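Local coordinates for O-ureido-L-serine synthase (Streptomyces lavendulae, PDB 3X43), which catalyses the pyridoxal-phosphate-dependent addition of hydroxyurea to O-acetyl-L-serine, giving the O-ureido-L-serine needed to make the antibiotic D-cycloserine, at residues B[171-176]-B[271-276]; B[267-272]-B[288-293]; B[197-202]-B[236-241]; B[14-19]-B[28-33]. All coordinates share one frame; numbering follows the deposited sequence.

Contact 1. Residues B[171-176]-B[271-276]. With PLP (pyridoxal-5'-phosphate), chain J.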
# COMPACT_ATOMS: atom_id res chain seq x y z
N HIS B 171 -3.35 -23.46 -9.34
CA HIS B 171 -2.79 -23.33 -10.69
C HIS B 171 -2.32 -21.92 -11.03
O HIS B 171 -3.00 -20.93 -10.73
CB HIS B 171 -3.83 -23.71 -11.75
CG HIS B 171 -4.39 -25.09 -11.59
ND1 HIS B 171 -4.05 -26.13 -12.44
CD2 HIS B 171 -5.27 -25.59 -10.70
CE1 HIS B 171 -4.70 -27.21 -12.07
NE2 HIS B 171 -5.45 -26.92 -11.02
N PHE B 172 -1.16 -21.84 -11.68
CA PHE B 172 -0.62 -20.55 -12.10
C PHE B 172 -0.43 -20.68 -13.60
O PHE B 172 0.40 -21.45 -14.06
CB PHE B 172 0.73 -20.27 -11.43
CG PHE B 172 1.46 -19.10 -12.03
CD1 PHE B 172 1.02 -17.81 -11.81
CD2 PHE B 172 2.55 -19.31 -12.87
CE1 PHE B 172 1.66 -16.73 -12.42
CE2 PHE B 172 3.19 -18.24 -13.48
CZ PHE B 172 2.75 -16.95 -13.26
N VAL B 173 -1.22 -19.92 -14.37
CA VAL B 173 -1.17 -19.98 -15.83
C VAL B 173 -0.51 -18.81 -16.53
O VAL B 173 -0.82 -17.64 -16.28
CB VAL B 173 -2.59 -20.11 -16.41
CG1 VAL B 173 -2.51 -20.46 -17.90
CG2 VAL B 173 -3.36 -21.18 -15.65
N THR B 174 0.40 -19.12 -17.44
CA THR B 174 1.07 -18.07 -18.18
C THR B 174 1.57 -18.54 -19.54
O THR B 174 1.79 -19.73 -19.76
CB THR B 174 2.29 -17.51 -17.40
OG1 THR B 174 2.89 -16.46 -18.15
CG2 THR B 174 3.31 -18.59 -17.17
N GLY B 175 1.71 -17.59 -20.45
CA GLY B 175 2.24 -17.91 -21.75
C GLY B 175 3.66 -17.39 -21.67
O GLY B 175 4.08 -16.89 -20.62
N PHE B 176 4.43 -17.51 -22.74
CA PHE B 176 5.79 -17.00 -22.69
C PHE B 176 6.22 -16.37 -24.01
O PHE B 176 5.80 -16.80 -25.09
CB PHE B 176 6.77 -18.10 -22.29
CG PHE B 176 6.75 -19.30 -23.18
CD1 PHE B 176 7.60 -19.37 -24.28
CD2 PHE B 176 5.89 -20.36 -22.92
CE1 PHE B 176 7.60 -20.50 -25.11
CE2 PHE B 176 5.89 -21.48 -23.74
CZ PHE B 176 6.74 -21.55 -24.84
N ALA B 271 -8.38 -18.20 -20.85
CA ALA B 271 -9.03 -19.33 -21.52
C ALA B 271 -8.51 -20.65 -20.96
O ALA B 271 -9.30 -21.55 -20.63
CB ALA B 271 -8.77 -19.28 -23.03
N THR B 272 -7.19 -20.77 -20.84
CA THR B 272 -6.57 -21.98 -20.30
C THR B 272 -7.06 -22.22 -18.87
O THR B 272 -7.36 -23.35 -18.49
CB THR B 272 -5.02 -21.86 -20.25
OG1 THR B 272 -4.52 -21.58 -21.56
CG2 THR B 272 -4.41 -23.15 -19.74
N ALA B 273 -7.15 -21.15 -18.09
CA ALA B 273 -7.61 -21.25 -16.71
C ALA B 273 -9.04 -21.79 -16.66
O ALA B 273 -9.35 -22.70 -15.89
CB ALA B 273 -7.54 -19.88 -16.02
N LEU B 274 -9.91 -21.20 -17.46
CA LEU B 274 -11.31 -21.64 -17.49
C LEU B 274 -11.38 -23.11 -17.89
O LEU B 274 -12.15 -23.88 -17.32
CB LEU B 274 -12.11 -20.78 -18.46
CG LEU B 274 -12.20 -19.29 -18.12
CD1 LEU B 274 -13.24 -18.64 -19.00
CD2 LEU B 274 -12.54 -19.10 -16.66
N SER B 275 -10.55 -23.49 -18.86
CA SER B 275 -10.49 -24.87 -19.33
C SER B 275 -10.21 -25.82 -18.16
O SER B 275 -10.97 -26.76 -17.91
CB SER B 275 -9.39 -25.01 -20.38
OG SER B 275 -9.44 -26.28 -21.01
N ILE B 276 -9.13 -25.56 -17.44
CA ILE B 276 -8.76 -26.37 -16.29
C ILE B 276 -9.86 -26.33 -15.24
O ILE B 276 -10.21 -27.36 -14.65
CB ILE B 276 -7.46 -25.84 -15.64
CG1 ILE B 276 -6.30 -25.95 -16.63
CG2 ILE B 276 -7.17 -26.60 -14.37
CD1 ILE B 276 -5.12 -25.07 -16.28
N1 PLP J . 2.11 -11.16 -23.68
C2 PLP J . 2.49 -9.89 -24.13
C2A PLP J . 1.50 -8.97 -24.81
C3 PLP J . 3.79 -9.52 -23.92
O3 PLP J . 4.21 -8.29 -24.27
C4 PLP J . 4.67 -10.43 -23.29
C4A PLP J . 6.16 -9.97 -22.99
C5 PLP J . 4.20 -11.71 -22.87
C6 PLP J . 2.94 -12.03 -23.07
C5A PLP J . 5.11 -12.82 -22.36
O4P PLP J . 5.82 -12.49 -21.16
P PLP J . 7.32 -12.94 -20.88
O1P PLP J . 8.14 -12.31 -21.92
O2P PLP J . 7.68 -12.46 -19.55
O3P PLP J . 7.35 -14.40 -20.96
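His-171 turns CG away from its own carbonyl carbon (chi1 -56°), while Ile-276 holds CG2 trans to its backbone nitrogen; the two torsions together bring that methyl over the imidazole. This is a strand-on-helix contact in the large alpha/beta domain of a fold type II PLP enzyme: strand 171-175, inside the mixed sheet, is covered by helix 264-279. The segment axes pass 8.8 Å apart with N-to-C directions 146° apart, so the helix runs roughly back against the strand. Evidence for a CH-pi contact comes from Ile-276 CG2, 3.7 Å from the centroid of the His-171 ring and 23° off its normal. The methyl is displaced toward the rim, its closest ring atom being CE1 of His-171 at 3.4 Å.

Val-173, two residues on and on the same face of the strand, splits its two methyls. CG1 of Val-173 lies 3.7 Å from CB of Thr-272, whereas CG2 of Val-173 faces CB of Ala-273 at 4.4 Å and CD1 of Ile-276 at 4.3 Å. No hydrogen bond crosses between strand and helix. Thr-272 is therefore an apolar partner here through CB and CG2, with its hydroxyl bonded instead to Ala-268 O within the helix. Thr-272 also touches Val-199 and Leu-201, so the helix also reaches the neighbouring strand 197-203.

Past the contact, the strand runs toward the phosphate-binding loop, where Gly-177 N, Thr-178 OG1 and Thr-181 OG1 bond to the cofactor. Phe-176 already reaches it, with its CA 3.5 Å from O3P of PLP.

Contact 2. Residues B[267-272]-B[288-293]; sequences GATVAT and AMLPDT. With PLP (pyridoxal-5'-phosphate), chain J.
Thr-269 OG1 lies 2.8 Å from Met-289 O of strand 284-290. Its single proton also has Ala-266 O, one turn back in the helix, within reach, so the hydrogen bond across the contact is not settled. The position of OG1 between the backbone nitrogen and the carbonyl carbon (chi1 69°) suits it to either acceptor. The same oxygen lies 3.7 Å from CB of Ala-288, which points at the helix. Beside it, Val-270 CG2 touches Leu-290 CD1 at 3.8 Å and, more loosely, Ala-288 CB at 4.4 Å, making an apolar patch.

In the next shell, Val-31 of strand 27-33 touches Val-270, Ala-288 and Leu-290, while Leu-201 of strand 197-203 also packs on Thr-269. The axes of helix and strand are 7.1 Å apart and nearly antiparallel, at 164°.

The helix begins and the strand ends at the cofactor. Pro-291 places CB 3.4 Å from PLP N1, and Asp-292 OD2, bonded to Tyr-297 OH and Asn-73 ND2, sits 3.3 Å from the PLP methyl C2A. Ser-265, at the start of the helix, hydrogen-bonds to PLP, an arrangement characteristic of the pyridine-ring end of the fold type II PLP site.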
# COMPACT_ATOMS: atom_id res chain seq x y z
N GLY B 267 -6.07 -13.07 -22.91
CA GLY B 267 -7.26 -13.85 -23.21
C GLY B 267 -6.89 -15.32 -23.26
O GLY B 267 -7.67 -16.20 -22.85
N ALA B 268 -5.69 -15.59 -23.75
CA ALA B 268 -5.21 -16.96 -23.84
C ALA B 268 -5.06 -17.57 -22.45
O ALA B 268 -5.55 -18.68 -22.19
CB ALA B 268 -3.89 -17.00 -24.58
N THR B 269 -4.38 -16.87 -21.55
CA THR B 269 -4.17 -17.38 -20.20
C THR B 269 -5.50 -17.60 -19.47
O THR B 269 -5.68 -18.60 -18.77
CB THR B 269 -3.28 -16.42 -19.33
OG1 THR B 269 -3.99 -15.22 -19.04
CG2 THR B 269 -1.98 -16.09 -20.05
N VAL B 270 -6.43 -16.67 -19.62
CA VAL B 270 -7.72 -16.82 -18.96
C VAL B 270 -8.47 -18.02 -19.54
O VAL B 270 -9.09 -18.79 -18.79
CB VAL B 270 -8.56 -15.53 -19.08
CG1 VAL B 270 -9.95 -15.74 -18.49
CG2 VAL B 270 -7.86 -14.40 -18.34
N ALA B 271 -8.38 -18.20 -20.85
CA ALA B 271 -9.03 -19.33 -21.52
C ALA B 271 -8.51 -20.65 -20.96
O ALA B 271 -9.30 -21.55 -20.63
CB ALA B 271 -8.77 -19.28 -23.03
N THR B 272 -7.19 -20.77 -20.84
CA THR B 272 -6.57 -21.98 -20.30
C THR B 272 -7.06 -22.22 -18.87
O THR B 272 -7.36 -23.35 -18.49
CB THR B 272 -5.02 -21.86 -20.25
OG1 THR B 272 -4.52 -21.58 -21.56
CG2 THR B 272 -4.41 -23.15 -19.74
N ALA B 288 -4.20 -16.42 -13.33
CA ALA B 288 -3.80 -16.21 -14.71
C ALA B 288 -3.15 -14.84 -14.85
O ALA B 288 -3.56 -13.88 -14.20
CB ALA B 288 -5.03 -16.31 -15.61
N MET B 289 -2.12 -14.75 -15.71
CA MET B 289 -1.40 -13.50 -15.96
C MET B 289 -2.02 -12.72 -17.11
O MET B 289 -2.25 -13.27 -18.18
CB MET B 289 0.07 -13.77 -16.31
CG MET B 289 0.93 -14.33 -15.19
SD MET B 289 1.23 -13.18 -13.82
CE MET B 289 1.90 -11.74 -14.66
N LEU B 290 -2.27 -11.43 -16.89
CA LEU B 290 -2.85 -10.53 -17.89
C LEU B 290 -1.68 -9.58 -18.23
O LEU B 290 -1.52 -8.53 -17.62
CB LEU B 290 -4.00 -9.74 -17.27
CG LEU B 290 -5.42 -10.27 -17.42
CD1 LEU B 290 -5.47 -11.76 -17.14
CD2 LEU B 290 -6.33 -9.51 -16.48
N PRO B 291 -0.89 -9.93 -19.25
CA PRO B 291 0.27 -9.11 -19.64
C PRO B 291 0.14 -7.65 -20.05
O PRO B 291 1.07 -6.88 -19.82
CB PRO B 291 0.96 -9.96 -20.72
CG PRO B 291 0.37 -11.36 -20.54
CD PRO B 291 -1.04 -11.10 -20.12
N ASP B 292 -0.96 -7.25 -20.66
CA ASP B 292 -1.05 -5.86 -21.08
C ASP B 292 -2.45 -5.33 -21.32
O ASP B 292 -3.42 -6.09 -21.24
CB ASP B 292 -0.18 -5.63 -22.33
CG ASP B 292 -0.73 -6.33 -23.59
OD1 ASP B 292 -1.75 -7.05 -23.52
OD2 ASP B 292 -0.13 -6.13 -24.67
N THR B 293 -2.54 -4.03 -21.59
CA THR B 293 -3.82 -3.39 -21.85
C THR B 293 -4.31 -3.65 -23.26
O THR B 293 -3.53 -3.64 -24.22
CB THR B 293 -3.75 -1.86 -21.66
OG1 THR B 293 -4.96 -1.27 -22.13
CG2 THR B 293 -2.58 -1.27 -22.43
N1 PLP J . 2.11 -11.16 -23.68
C2 PLP J . 2.49 -9.89 -24.13
C2A PLP J . 1.50 -8.97 -24.81
C3 PLP J . 3.79 -9.52 -23.92
O3 PLP J . 4.21 -8.29 -24.27
C4 PLP J . 4.67 -10.43 -23.29
C4A PLP J . 6.16 -9.97 -22.99
C5 PLP J . 4.20 -11.71 -22.87
C6 PLP J . 2.94 -12.03 -23.07
C5A PLP J . 5.11 -12.82 -22.36
O4P PLP J . 5.82 -12.49 -21.16
P PLP J . 7.32 -12.94 -20.88
O1P PLP J . 8.14 -12.31 -21.92
O2P PLP J . 7.68 -12.46 -19.55
O3P PLP J . 7.35 -14.40 -20.96

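Contact 3. Residues B[197-202]-B[236-241]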
# COMPACT_ATOMS: atom_id res chain seq x y z
N ARG B 197 0.56 -25.93 -9.50
CA ARG B 197 0.96 -26.40 -10.82
C ARG B 197 1.26 -25.21 -11.72
O ARG B 197 0.41 -24.33 -11.90
CB ARG B 197 -0.15 -27.25 -11.46
CG ARG B 197 -0.88 -28.20 -10.50
CD ARG B 197 -0.28 -29.61 -10.51
NE ARG B 197 0.02 -30.09 -11.86
CZ ARG B 197 0.86 -31.09 -12.13
NH1 ARG B 197 1.50 -31.72 -11.15
NH2 ARG B 197 1.08 -31.45 -13.40
N VAL B 198 2.47 -25.17 -12.27
CA VAL B 198 2.89 -24.11 -13.17
C VAL B 198 2.44 -24.52 -14.57
O VAL B 198 2.94 -25.49 -15.14
CB VAL B 198 4.43 -23.92 -13.13
CG1 VAL B 198 4.88 -22.87 -14.14
CG2 VAL B 198 4.86 -23.53 -11.74
N VAL B 199 1.47 -23.79 -15.11
CA VAL B 199 0.92 -24.10 -16.42
C VAL B 199 1.41 -23.14 -17.49
O VAL B 199 1.10 -21.95 -17.46
CB VAL B 199 -0.62 -24.05 -16.37
CG1 VAL B 199 -1.20 -24.51 -17.70
CG2 VAL B 199 -1.13 -24.92 -15.22
N ALA B 200 2.16 -23.66 -18.45
CA ALA B 200 2.68 -22.84 -19.54
C ALA B 200 1.96 -23.17 -20.83
O ALA B 200 1.91 -24.32 -21.25
CB ALA B 200 4.18 -23.06 -19.70
N LEU B 201 1.40 -22.14 -21.47
CA LEU B 201 0.67 -22.34 -22.70
C LEU B 201 1.43 -21.83 -23.90
O LEU B 201 2.28 -20.95 -23.79
CB LEU B 201 -0.70 -21.66 -22.61
CG LEU B 201 -0.76 -20.13 -22.65
CD1 LEU B 201 -0.76 -19.64 -24.08
CD2 LEU B 201 -2.01 -19.67 -21.94
N GLU B 202 1.09 -22.38 -25.06
CA GLU B 202 1.70 -22.01 -26.33
C GLU B 202 0.61 -21.91 -27.39
O GLU B 202 -0.39 -22.63 -27.32
CB GLU B 202 2.69 -23.09 -26.77
CG GLU B 202 4.05 -23.03 -26.12
CD GLU B 202 5.06 -23.88 -26.87
OE1 GLU B 202 6.00 -23.30 -27.47
OE2 GLU B 202 4.90 -25.12 -26.85
N ILE B 236 8.24 -25.94 -15.68
CA ILE B 236 6.91 -26.26 -16.20
C ILE B 236 6.34 -27.59 -15.73
O ILE B 236 6.96 -28.64 -15.93
CB ILE B 236 6.92 -26.26 -17.74
CG1 ILE B 236 7.40 -24.89 -18.25
CG2 ILE B 236 5.55 -26.61 -18.28
CD1 ILE B 236 7.50 -24.80 -19.75
N ASP B 237 5.16 -27.54 -15.11
CA ASP B 237 4.48 -28.74 -14.62
C ASP B 237 3.50 -29.21 -15.70
O ASP B 237 3.31 -30.41 -15.90
CB ASP B 237 3.70 -28.43 -13.34
CG ASP B 237 4.56 -28.50 -12.09
OD1 ASP B 237 4.81 -27.44 -11.48
OD2 ASP B 237 4.99 -29.62 -11.72
N ASP B 238 2.87 -28.26 -16.39
CA ASP B 238 1.92 -28.57 -17.46
C ASP B 238 2.10 -27.68 -18.69
O ASP B 238 2.00 -26.45 -18.60
CB ASP B 238 0.47 -28.42 -16.96
CG ASP B 238 0.18 -29.28 -15.74
OD1 ASP B 238 0.04 -30.51 -15.89
OD2 ASP B 238 0.10 -28.73 -14.63
N LEU B 239 2.37 -28.30 -19.84
CA LEU B 239 2.54 -27.58 -21.10
C LEU B 239 1.29 -27.79 -21.94
O LEU B 239 0.94 -28.92 -22.27
CB LEU B 239 3.76 -28.09 -21.86
CG LEU B 239 4.58 -27.06 -22.64
CD1 LEU B 239 5.46 -27.77 -23.66
CD2 LEU B 239 3.67 -26.06 -23.33
N VAL B 240 0.60 -26.70 -22.27
CA VAL B 240 -0.62 -26.80 -23.06
C VAL B 240 -0.63 -25.89 -24.27
O VAL B 240 0.27 -25.07 -24.48
CB VAL B 240 -1.87 -26.49 -22.20
CG1 VAL B 240 -1.86 -27.34 -20.94
CG2 VAL B 240 -1.91 -25.01 -21.85
N THR B 241 -1.68 -26.04 -25.08
CA THR B 241 -1.84 -25.25 -26.29
C THR B 241 -3.10 -24.42 -26.19
O THR B 241 -3.99 -24.73 -25.39
CB THR B 241 -1.94 -26.17 -27.53
OG1 THR B 241 -2.93 -27.18 -27.29
CG2 THR B 241 -0.60 -26.84 -27.82
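Val-199 to Glu-202 pair in parallel, residue by residue, with Asp-238 to Thr-241, the segment axes turned by 28°. The pairing belongs to a beta-alpha-beta unit, strand 197-203, helix 208-211 and strand 238-242, the last being the outermost strand of its sheet within the chain. Val-198 O opens the register by accepting from two successive amides, Asp-237 N and Asp-238 N; the alternating bonds Ala-200 N to Asp-238 O, Val-240 N to Ala-200 O and Glu-202 N to Val-240 O follow.

On the side of Val-199 and Leu-201, CG2 of Val-240 packs on CB of Leu-201 at 3.6 Å, and Val-240 and Val-199 both contact helix 264-279. On the face of Ala-200 and Glu-202, Ala-200 CB meets Ile-236 CD1 at 3.7 Å. Glu-202 there has its carboxylate held by the backbone of helix 208-211, OE1 bonding to Leu-209 N.

Arg-197 forms a side-on salt bridge with Asp-238, one nitrogen to each oxygen, though the guanidinium and carboxylate planes are 50° apart. Bends at chi2 and chi3 fold its chain back to the carboxylate. Arg-197 NE reaches the syn lone pair of Asp-238 OD2 at 3.1 Å, and Arg-197 NH2 donates within the guanidinium plane to Asp-238 OD1 at 2.9 Å.

Contact 4. Residues B[14-19]-B[28-33]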
# COMPACT_ATOMS: atom_id res chain seq x y z
N THR B 14 1.50 -4.92 -9.04
CA THR B 14 0.23 -4.89 -9.74
C THR B 14 -0.84 -5.67 -8.99
O THR B 14 -0.55 -6.62 -8.26
CB THR B 14 0.39 -5.44 -11.15
OG1 THR B 14 0.90 -6.78 -11.08
CG2 THR B 14 1.36 -4.57 -11.94
N PRO B 15 -2.10 -5.29 -9.17
CA PRO B 15 -3.18 -5.99 -8.48
C PRO B 15 -3.63 -7.33 -9.06
O PRO B 15 -3.63 -7.55 -10.27
CB PRO B 15 -4.30 -4.96 -8.47
CG PRO B 15 -4.11 -4.21 -9.74
CD PRO B 15 -2.61 -4.18 -10.00
N ILE B 16 -4.01 -8.23 -8.16
CA ILE B 16 -4.54 -9.52 -8.55
C ILE B 16 -6.03 -9.44 -8.17
O ILE B 16 -6.38 -9.25 -7.00
CB ILE B 16 -3.83 -10.67 -7.79
CG1 ILE B 16 -2.38 -10.78 -8.27
CG2 ILE B 16 -4.55 -11.99 -8.04
CD1 ILE B 16 -1.55 -11.86 -7.56
N VAL B 17 -6.90 -9.55 -9.17
CA VAL B 17 -8.33 -9.48 -8.92
C VAL B 17 -9.07 -10.75 -9.28
O VAL B 17 -8.65 -11.50 -10.16
CB VAL B 17 -8.97 -8.30 -9.67
CG1 VAL B 17 -8.13 -7.06 -9.46
CG2 VAL B 17 -9.05 -8.62 -11.15
N ARG B 18 -10.18 -10.99 -8.60
CA ARG B 18 -11.00 -12.18 -8.82
C ARG B 18 -12.03 -11.98 -9.92
O ARG B 18 -12.68 -10.94 -9.98
CB ARG B 18 -11.74 -12.56 -7.53
CG ARG B 18 -12.10 -14.03 -7.43
CD ARG B 18 -12.98 -14.32 -6.23
NE ARG B 18 -14.29 -14.83 -6.65
CZ ARG B 18 -15.42 -14.12 -6.63
NH1 ARG B 18 -15.42 -12.86 -6.20
NH2 ARG B 18 -16.54 -14.67 -7.06
N LEU B 19 -12.18 -12.97 -10.79
CA LEU B 19 -13.18 -12.87 -11.84
C LEU B 19 -14.53 -13.04 -11.13
O LEU B 19 -14.69 -13.93 -10.29
CB LEU B 19 -12.97 -13.96 -12.90
CG LEU B 19 -11.67 -13.77 -13.68
CD1 LEU B 19 -11.61 -14.71 -14.89
CD2 LEU B 19 -11.58 -12.32 -14.12
N SER B 28 -12.54 -20.76 -8.30
CA SER B 28 -12.11 -19.38 -8.07
C SER B 28 -10.97 -19.09 -9.04
O SER B 28 -9.95 -19.78 -9.02
CB SER B 28 -11.61 -19.19 -6.65
OG SER B 28 -12.51 -18.40 -5.91
N VAL B 29 -11.15 -18.08 -9.88
CA VAL B 29 -10.11 -17.72 -10.83
C VAL B 29 -9.69 -16.27 -10.62
O VAL B 29 -10.47 -15.34 -10.84
CB VAL B 29 -10.61 -17.89 -12.28
CG1 VAL B 29 -9.59 -17.32 -13.26
CG2 VAL B 29 -10.87 -19.36 -12.56
N TYR B 30 -8.44 -16.08 -10.19
CA TYR B 30 -7.91 -14.75 -9.97
C TYR B 30 -7.06 -14.34 -11.15
O TYR B 30 -6.53 -15.18 -11.88
CB TYR B 30 -7.07 -14.70 -8.69
CG TYR B 30 -7.89 -14.76 -7.43
CD1 TYR B 30 -8.24 -15.98 -6.86
CD2 TYR B 30 -8.29 -13.59 -6.79
CE1 TYR B 30 -8.96 -16.04 -5.66
CE2 TYR B 30 -9.01 -13.63 -5.61
CZ TYR B 30 -9.34 -14.86 -5.04
OH TYR B 30 -10.00 -14.91 -3.85
N VAL B 31 -6.89 -13.04 -11.31
CA VAL B 31 -6.14 -12.55 -12.44
C VAL B 31 -5.18 -11.41 -12.08
O VAL B 31 -5.53 -10.54 -11.29
CB VAL B 31 -7.18 -12.16 -13.51
CG1 VAL B 31 -7.34 -10.65 -13.61
CG2 VAL B 31 -6.86 -12.83 -14.81
N LYS B 32 -3.97 -11.44 -12.64
CA LYS B 32 -2.95 -10.40 -12.38
C LYS B 32 -2.89 -9.40 -13.54
O LYS B 32 -2.48 -9.74 -14.63
CB LYS B 32 -1.57 -11.04 -12.19
CG LYS B 32 -0.58 -10.15 -11.42
CD LYS B 32 0.37 -10.99 -10.60
CE LYS B 32 1.57 -10.20 -10.13
NZ LYS B 32 1.20 -9.02 -9.30
N VAL B 33 -3.30 -8.16 -13.28
CA VAL B 33 -3.34 -7.12 -14.31
C VAL B 33 -2.04 -6.32 -14.46
O VAL B 33 -1.80 -5.37 -13.73
CB VAL B 33 -4.51 -6.13 -14.03
CG1 VAL B 33 -4.90 -5.40 -15.29
CG2 VAL B 33 -5.69 -6.89 -13.47
O HOH W 1 -0.28 -8.67 -6.71
O HOH W 2 -14.85 -17.22 -6.03
O HOH W 3 -13.77 -16.37 -9.33
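Thr-14 to Leu-19 and Ser-28 to Val-33 form an antiparallel beta hairpin at one margin of the mixed sheet, with strand 16-18 outermost within the chain. Val-17 and Val-31 are its hydrogen-bonded pair, exchanging Val-17 N to Val-31 O at 2.7 Å and Val-31 N to Val-17 O at 2.6 Å; Leu-19 N to Val-29 O and Val-33 N to Pro-15 O extend the pairing. Ile-16/Lys-32 and Arg-18/Tyr-30 are the flanking non-hydrogen-bonded pairs.

Arg-18 lays its aliphatic chain over the Tyr-30 ring, a CH-pi contact with CG 3.8 Å from the ring centroid and 17° off the normal. Carrying CG anti to the backbone nitrogen (chi1 -154°) takes it there; Phe-164 meets the same tyrosine edge-to-face. The second subunit hydrogen-bonds to the Ile-16 backbone, and its Leu-3 packs on Ile-16 and Tyr-30. The opposite side joins Val-17 CG2 to Val-31 CG1, 3.6 Å apart.

Water 3 bridges the end nearer the turn, giving to Leu-19 O and taking from Val-29 N. At the other end Lys-32 passes its methylenes across Ile-16, CD of Lys-32 3.6 Å from CG1 of Ile-16. Its ammonium is salt-bridged to Glu-159, and Lys-32 NZ donates to Thr-14 OG1, itself also hydrogen-bonded to Glu-34, at 2.9 Å.

How the contacts relate
One mixed sheet carries all four contacts. Contacts 1 and 2 both use helix 264-279, sharing Ala-271 and Thr-272, and reach the neighbouring strands 171-175 and 284-290; their centres are 8 Å apart, and Val-173 O probably accepts from Met-289 N at 3.2 Å. Contact 3 extends the sheet one way, Phe-172 O lying 2.8 Å from Val-199 N. Contact 4 extends it the other, through Leu-290 N and Lys-32 O at 2.8 Å. These two margins do not meet: their nearest atoms are about 11 Å apart. Contacts 1 and 2 alone touch PLP, near its phosphate and pyridine ring respectively; the side chains of Leu-201 (contact 3) and Lys-32 (contact 4) stay about 9 Å and 11 Å from it.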